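Local coordinates for protein KauB (Pseudomonas aeruginosa PAO1, PDB 6B4R) that probably oxidises a broad range of aldehydes, aminoaldehydes among them, to the corresponding acids with NAD(P)+ as a member of the aldehyde dehydrogenase family, at residues A[170-173]-A[174-178]. Sequence-based numbering, arbitrary orientation.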
loop_
_atom_site.group_PDB
_atom_site.type_symbol
_atom_site.label_atom_id
_atom_site.label_comp_id
_atom_site.label_asym_id
_atom_site.label_seq_id
_atom_site.Cartn_x
_atom_site.Cartn_y
_atom_site.Cartn_z
ATOM N N PRO A 170 30.799 -11.213 -0.437
ATOM C CA PRO A 170 31.320 -9.849 -0.610
ATOM C C PRO A 170 30.570 -9.025 -1.654
ATOM O O PRO A 170 30.163 -7.903 -1.355
ATOM C CB PRO A 170 32.765 -10.079 -1.066
ATOM C CG PRO A 170 33.109 -11.442 -0.572
ATOM C CD PRO A 170 31.838 -12.229 -0.675
ATOM N N LEU A 171 30.389 -9.568 -2.853
ATOM C CA LEU A 171 29.716 -8.831 -3.919
ATOM C C LEU A 171 28.202 -8.768 -3.717
ATOM O O LEU A 171 27.597 -7.705 -3.860
ATOM C CB LEU A 171 30.050 -9.426 -5.290
ATOM C CG LEU A 171 29.452 -8.718 -6.510
ATOM C CD1 LEU A 171 29.879 -7.258 -6.556
ATOM C CD2 LEU A 171 29.849 -9.432 -7.791
ATOM N N LEU A 172 27.600 -9.903 -3.378
ATOM C CA LEU A 172 26.151 -9.984 -3.203
ATOM C C LEU A 172 25.642 -9.103 -2.062
ATOM O O LEU A 172 24.659 -8.376 -2.226
ATOM C CB LEU A 172 25.712 -11.434 -2.980
ATOM C CG LEU A 172 24.200 -11.639 -2.848
ATOM C CD1 LEU A 172 23.487 -11.150 -4.101
ATOM C CD2 LEU A 172 23.859 -13.093 -2.566
ATOM N N MET A 173 26.303 -9.176 -0.909
ATOM C CA MET A 173 25.930 -8.352 0.238
ATOM C C MET A 173 26.124 -6.876 -0.078
ATOM O O MET A 173 25.362 -6.028 0.385
ATOM C CB MET A 173 26.747 -8.726 1.479
ATOM C CG MET A 173 26.469 -10.115 2.041
ATOM S SD MET A 173 24.745 -10.383 2.496
ATOM C CE MET A 173 24.186 -11.395 1.125
ATOM N N SER A 174 27.150 -6.575 -0.866
ATOM C CA SER A 174 27.409 -5.203 -1.277
ATOM C C SER A 174 26.233 -4.656 -2.077
ATOM O O SER A 174 25.792 -3.530 -1.856
ATOM C CB SER A 174 28.690 -5.123 -2.106
ATOM O OG SER A 174 29.812 -5.547 -1.351
ATOM N N CYS A 175 25.718 -5.467 -2.996
ATOM C CA CYS A 175 24.629 -5.037 -3.864
ATOM C C CYS A 175 23.270 -5.028 -3.160
ATOM O O CYS A 175 22.371 -4.287 -3.557
ATOM C CB CYS A 175 24.583 -5.887 -5.136
ATOM S SG CYS A 175 26.019 -5.656 -6.227
ATOM N N TRP A 176 23.120 -5.851 -2.123
ATOM C CA TRP A 176 21.919 -5.804 -1.290
ATOM C C TRP A 176 21.807 -4.444 -0.615
ATOM O O TRP A 176 20.709 -3.958 -0.356
ATOM C CB TRP A 176 21.934 -6.901 -0.221
ATOM C CG TRP A 176 21.493 -8.251 -0.705
ATOM C CD1 TRP A 176 21.331 -8.646 -2.002
ATOM C CD2 TRP A 176 21.153 -9.384 0.105
ATOM N NE1 TRP A 176 20.913 -9.955 -2.050
ATOM C CE2 TRP A 176 20.796 -10.431 -0.770
ATOM C CE3 TRP A 176 21.113 -9.615 1.484
ATOM C CZ2 TRP A 176 20.408 -11.690 -0.311
ATOM C CZ3 TRP A 176 20.726 -10.866 1.940
ATOM C CH2 TRP A 176 20.379 -11.888 1.043
ATOM N N LYS A 177 22.955 -3.839 -0.323
ATOM C CA LYS A 177 22.991 -2.518 0.293
ATOM C C LYS A 177 22.987 -1.413 -0.767
ATOM O O LYS A 177 22.166 -0.493 -0.718
ATOM C CB LYS A 177 24.223 -2.384 1.193
ATOM C CG LYS A 177 24.337 -3.447 2.284
ATOM C CD LYS A 177 23.145 -3.406 3.224
ATOM C CE LYS A 177 23.427 -4.150 4.520
ATOM N NZ LYS A 177 23.735 -5.585 4.305
ATOM N N LEU A 178 23.904 -1.518 -1.727
ATOM C CA LEU A 178 24.064 -0.515 -2.781
ATOM C C LEU A 178 22.800 -0.293 -3.603
ATOM O O LEU A 178 22.511 0.831 -4.012
ATOM C CB LEU A 178 25.212 -0.897 -3.716
ATOM C CG LEU A 178 26.621 -0.675 -3.177
ATOM C CD1 LEU A 178 27.647 -1.234 -4.148
ATOM C CD2 LEU A 178 26.846 0.807 -2.941
#
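M173 and W176, one turn apart on the same helix, run side by side, and the methyl of the methionine settles on a face of the indole. M173 CE stands 3.5 Å from the centroid of the W176 six-membered ring and only 11° off its normal, a CH-pi contact. A bend at chi2 (-58°) carries M173 SD to 4.4 Å from the same W176 centroid, an oblique Met-aromatic contact, and the turn at chi3 (104°) swings CE over the face. L172 approaches the pyrrole end of W176 less squarely: L172 CG lies 4.2 Å from the five-membered ring centroid, off-centre, while L172 CD1 comes 3.5 Å from W176 NE1. Helix 170-183 is the crossover helix of a beta-alpha-beta unit between the parallel strands 149-164 and 187-191, in the part of the fold where aldehyde dehydrogenases typically bind the dinucleotide. M173 and W176 both touch the bound polyether, and F467 meets the indole edge-to-face, so this side of the helix lines a ligand pocket. Between the two segments the L171-C175 pair meets more loosely, with L171 CD1 and C175 SG 4.2 Å apart, tied chiefly by the backbone bond from C175 N to L171 O (3.0 Å); both are buried, and helix 113-133 packs against them as against L172 and W176. K177 NZ turns to other partners, T243 OG1 by a hydrogen bond and D478 by a salt bridge, its side chain about 5 Å from that of E267, the predicted active-site glutamate.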